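Local structure of glycosyl hydrolase, BNR repeat (Ralstonia eutropha, 3B7F) at residues A[61-72]-A[120-131]. The protein is a seven-bladed beta-propeller protein with BNR repeats that may act as a glycosyl hydrolase, though its activity and substrate are not established. Numbering follows the deposited sequence. Where two conformers were deposited one is given.
Sequences VQDPREPERMLM and LTPGHASEPGTW
Arg65 reaches from the loop 63-69 into the loop 123-130, where its guanidinium group meets backbone carbonyls. Arg65 NH1 donates to His124 O at 3.1 Å, from above that carbonyl plane, and Arg65 NH2 to Thr130 O at 2.9 Å. Each acceptor is shared: Glu127 N approaches His124 O, and Gly123 N approaches Thr130 O, from the face opposite the arginine, so the side chain ties together a loop that is already folded on its own turns. The bend at chi3 (-65°) brings Arg65 NE back to Asp63 OD1, 2.9 Å away, in a nearly straight salt bridge on the syn lone pair. Asp63 OD1 also accepts from Arg65 N, which comes from above the carboxylate plane, an Asx turn that gives this oxygen two grips. Gly123 and Gly129 lie over opposite faces of the guanidinium group.

The Trp131 ring is sandwiched. Leu71 CD1 sits over one face, 3.6 Å from the five-membered ring centroid, in a CH-pi contact; NH2 of Arg65 lies over the other, toward the rim. Asp63 CB packs against Trp131 CZ2 at 3.6 Å, with carboxylate and ring planes 74° apart. One water joins Asp63 OD2 to Trp131 NE1, while a second links Asp63 OD2, Glu66 OE2 and Gly129 N. On the strands themselves, Leu120 CD1 rests on Leu71 CB (3.6 Å).

The contact joins two successive blades of the propeller: the hairpin of strands 56-62 and 70-75 meets the hairpin of strands 116-122 and 131-136, with strand 81-86 packing on Leu71 and Trp150 touching Trp131.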
# COMPACT_ATOMS: atom_id res chain seq x y z
N VAL A 61 -9.57 1.94 4.23
CA VAL A 61 -9.40 0.52 4.46
C VAL A 61 -10.58 -0.05 5.24
O VAL A 61 -11.03 0.55 6.21
CB VAL A 61 -8.11 0.23 5.23
CG1 VAL A 61 -7.92 -1.28 5.39
CG2 VAL A 61 -6.91 0.89 4.53
N GLN A 62 -11.08 -1.20 4.81
CA GLN A 62 -12.12 -1.94 5.50
C GLN A 62 -11.46 -2.88 6.50
O GLN A 62 -10.40 -3.44 6.20
CB GLN A 62 -12.89 -2.80 4.53
CG GLN A 62 -13.99 -3.65 5.16
CD GLN A 62 -14.74 -4.40 4.13
OE1 GLN A 62 -14.17 -5.17 3.36
NE2 GLN A 62 -16.03 -4.17 4.07
N ASP A 63 -12.09 -3.06 7.67
CA ASP A 63 -11.63 -4.02 8.66
C ASP A 63 -12.12 -5.40 8.15
O ASP A 63 -13.33 -5.63 8.10
CB ASP A 63 -12.24 -3.71 10.03
CG ASP A 63 -11.57 -4.46 11.17
OD1 ASP A 63 -10.92 -5.49 10.92
OD2 ASP A 63 -11.70 -4.00 12.33
N PRO A 64 -11.19 -6.30 7.76
CA PRO A 64 -11.64 -7.61 7.29
C PRO A 64 -12.16 -8.49 8.44
O PRO A 64 -12.84 -9.47 8.18
CB PRO A 64 -10.39 -8.22 6.64
CG PRO A 64 -9.28 -7.60 7.30
CD PRO A 64 -9.72 -6.22 7.76
N ARG A 65 -11.83 -8.13 9.69
CA ARG A 65 -12.36 -8.82 10.86
C ARG A 65 -13.83 -8.50 11.07
O ARG A 65 -14.56 -9.35 11.54
CB ARG A 65 -11.58 -8.43 12.12
CG ARG A 65 -10.09 -8.84 12.07
CD ARG A 65 -9.30 -8.14 13.14
NE ARG A 65 -9.29 -6.71 12.92
CZ ARG A 65 -8.65 -5.81 13.65
NH1 ARG A 65 -7.85 -6.16 14.65
NH2 ARG A 65 -8.76 -4.54 13.32
N GLU A 66 -14.25 -7.28 10.74
CA GLU A 66 -15.62 -6.78 10.91
C GLU A 66 -15.93 -5.89 9.70
O GLU A 66 -15.74 -4.68 9.76
CB GLU A 66 -15.74 -5.98 12.21
CG GLU A 66 -15.27 -6.73 13.44
CD GLU A 66 -15.45 -5.95 14.73
OE1 GLU A 66 -16.56 -5.40 14.90
OE2 GLU A 66 -14.48 -5.93 15.55
N PRO A 67 -16.41 -6.47 8.59
CA PRO A 67 -16.58 -5.72 7.32
C PRO A 67 -17.39 -4.42 7.38
O PRO A 67 -17.23 -3.58 6.52
CB PRO A 67 -17.29 -6.73 6.41
CG PRO A 67 -16.88 -8.03 6.94
CD PRO A 67 -16.84 -7.86 8.43
N GLU A 68 -18.28 -4.29 8.36
CA GLU A 68 -19.07 -3.08 8.56
C GLU A 68 -18.19 -1.88 9.01
O GLU A 68 -18.60 -0.74 8.92
CB GLU A 68 -20.25 -3.39 9.52
CG GLU A 68 -19.95 -3.70 11.02
CD GLU A 68 -19.49 -5.13 11.39
OE1 GLU A 68 -19.08 -5.96 10.54
OE2 GLU A 68 -19.54 -5.42 12.61
N ARG A 69 -16.98 -2.16 9.49
CA ARG A 69 -16.05 -1.12 9.96
C ARG A 69 -15.03 -0.71 8.89
O ARG A 69 -14.46 -1.58 8.22
CB ARG A 69 -15.32 -1.60 11.21
CG ARG A 69 -16.26 -1.82 12.38
CD ARG A 69 -15.51 -2.16 13.65
NE ARG A 69 -16.38 -2.36 14.80
CZ ARG A 69 -16.86 -1.40 15.61
NH1 ARG A 69 -16.64 -0.09 15.37
NH2 ARG A 69 -17.62 -1.75 16.65
N MSE A 70 -14.85 0.62 8.73
CA MSE A 70 -13.88 1.19 7.81
C MSE A 70 -13.21 2.41 8.41
O MSE A 70 -13.84 3.15 9.17
CB MSE A 70 -14.51 1.69 6.53
CG MSE A 70 -15.32 0.69 5.75
SE MSE A 70 -15.70 1.48 4.00
CE MSE A 70 -16.74 -0.01 3.40
N LEU A 71 -11.93 2.60 8.05
CA LEU A 71 -11.13 3.77 8.44
C LEU A 71 -10.67 4.46 7.18
O LEU A 71 -10.47 3.82 6.16
CB LEU A 71 -9.94 3.42 9.34
CG LEU A 71 -10.24 2.91 10.78
CD1 LEU A 71 -8.97 2.87 11.60
CD2 LEU A 71 -11.29 3.75 11.52
N MSE A 72 -10.57 5.78 7.28
CA MSE A 72 -10.19 6.66 6.19
C MSE A 72 -9.20 7.73 6.70
O MSE A 72 -9.58 8.55 7.51
CB MSE A 72 -11.44 7.33 5.64
CG MSE A 72 -11.16 8.43 4.62
SE MSE A 72 -12.70 9.41 4.14
CE MSE A 72 -13.83 8.04 3.42
N LEU A 120 -2.96 2.89 6.76
CA LEU A 120 -3.77 2.28 7.82
C LEU A 120 -3.74 0.76 7.63
O LEU A 120 -3.96 0.27 6.52
CB LEU A 120 -5.22 2.77 7.74
CG LEU A 120 -5.54 4.23 8.08
CD1 LEU A 120 -6.95 4.56 7.60
CD2 LEU A 120 -5.37 4.49 9.58
N THR A 121 -3.47 0.04 8.71
CA THR A 121 -3.42 -1.44 8.71
C THR A 121 -4.28 -1.98 9.83
O THR A 121 -4.09 -1.57 10.97
CB THR A 121 -1.98 -1.94 8.92
OG1 THR A 121 -1.20 -1.54 7.81
CG2 THR A 121 -1.93 -3.43 9.00
N PRO A 122 -5.21 -2.91 9.53
CA PRO A 122 -5.97 -3.48 10.60
C PRO A 122 -5.13 -4.57 11.27
O PRO A 122 -4.34 -5.28 10.61
CB PRO A 122 -7.21 -4.05 9.90
CG PRO A 122 -6.87 -4.16 8.49
CD PRO A 122 -5.58 -3.51 8.23
N GLY A 123 -5.27 -4.69 12.58
CA GLY A 123 -4.54 -5.67 13.34
C GLY A 123 -4.94 -7.11 13.14
O GLY A 123 -5.74 -7.45 12.28
N HIS A 124 -4.35 -7.94 14.00
CA HIS A 124 -4.53 -9.38 14.03
C HIS A 124 -5.96 -9.76 14.39
O HIS A 124 -6.65 -9.01 15.08
CB HIS A 124 -3.53 -9.96 15.05
CG HIS A 124 -3.34 -11.43 14.94
ND1 HIS A 124 -4.01 -12.33 15.75
CD2 HIS A 124 -2.56 -12.17 14.12
CE1 HIS A 124 -3.66 -13.56 15.41
NE2 HIS A 124 -2.77 -13.50 14.44
N ALA A 125 -6.40 -10.93 13.91
CA ALA A 125 -7.74 -11.50 14.11
C ALA A 125 -8.14 -11.61 15.58
O ALA A 125 -9.30 -11.38 15.95
CB ALA A 125 -7.82 -12.90 13.41
N SER A 126 -7.15 -11.94 16.41
CA SER A 126 -7.33 -12.11 17.84
C SER A 126 -7.38 -10.80 18.61
O SER A 126 -7.58 -10.83 19.82
CB SER A 126 -6.17 -12.92 18.41
OG SER A 126 -5.00 -12.12 18.47
N GLU A 127 -7.17 -9.65 17.95
CA GLU A 127 -7.20 -8.36 18.66
C GLU A 127 -8.16 -7.40 17.96
O GLU A 127 -7.73 -6.34 17.50
CB GLU A 127 -5.78 -7.79 18.76
CG GLU A 127 -4.82 -8.71 19.52
CD GLU A 127 -3.44 -8.11 19.69
OE1 GLU A 127 -3.14 -7.06 19.09
OE2 GLU A 127 -2.66 -8.71 20.45
N PRO A 128 -9.48 -7.73 17.94
CA PRO A 128 -10.42 -6.87 17.24
C PRO A 128 -10.39 -5.45 17.80
O PRO A 128 -10.14 -5.29 18.98
CB PRO A 128 -11.79 -7.56 17.45
CG PRO A 128 -11.61 -8.55 18.50
CD PRO A 128 -10.16 -8.87 18.59
N GLY A 129 -10.56 -4.46 16.92
CA GLY A 129 -10.47 -3.06 17.29
C GLY A 129 -9.09 -2.44 17.23
O GLY A 129 -8.99 -1.22 17.30
N THR A 130 -8.04 -3.27 17.10
CA THR A 130 -6.66 -2.79 17.04
C THR A 130 -6.25 -2.47 15.59
O THR A 130 -6.51 -3.26 14.68
CB THR A 130 -5.68 -3.80 17.70
OG1 THR A 130 -5.98 -3.89 19.11
CG2 THR A 130 -4.21 -3.39 17.52
N TRP A 131 -5.64 -1.30 15.38
CA TRP A 131 -5.13 -0.86 14.08
C TRP A 131 -3.78 -0.20 14.26
O TRP A 131 -3.43 0.23 15.37
CB TRP A 131 -6.02 0.21 13.45
CG TRP A 131 -7.36 -0.24 12.98
CD1 TRP A 131 -8.42 -0.56 13.75
CD2 TRP A 131 -7.80 -0.35 11.62
NE1 TRP A 131 -9.49 -0.91 12.97
CE2 TRP A 131 -9.13 -0.80 11.65
CE3 TRP A 131 -7.19 -0.14 10.37
CZ2 TRP A 131 -9.88 -1.01 10.48
CZ3 TRP A 131 -7.92 -0.37 9.21
CH2 TRP A 131 -9.24 -0.80 9.28
O HOH W 1 -12.37 -1.67 13.48
O HOH W 2 -11.93 -5.56 14.68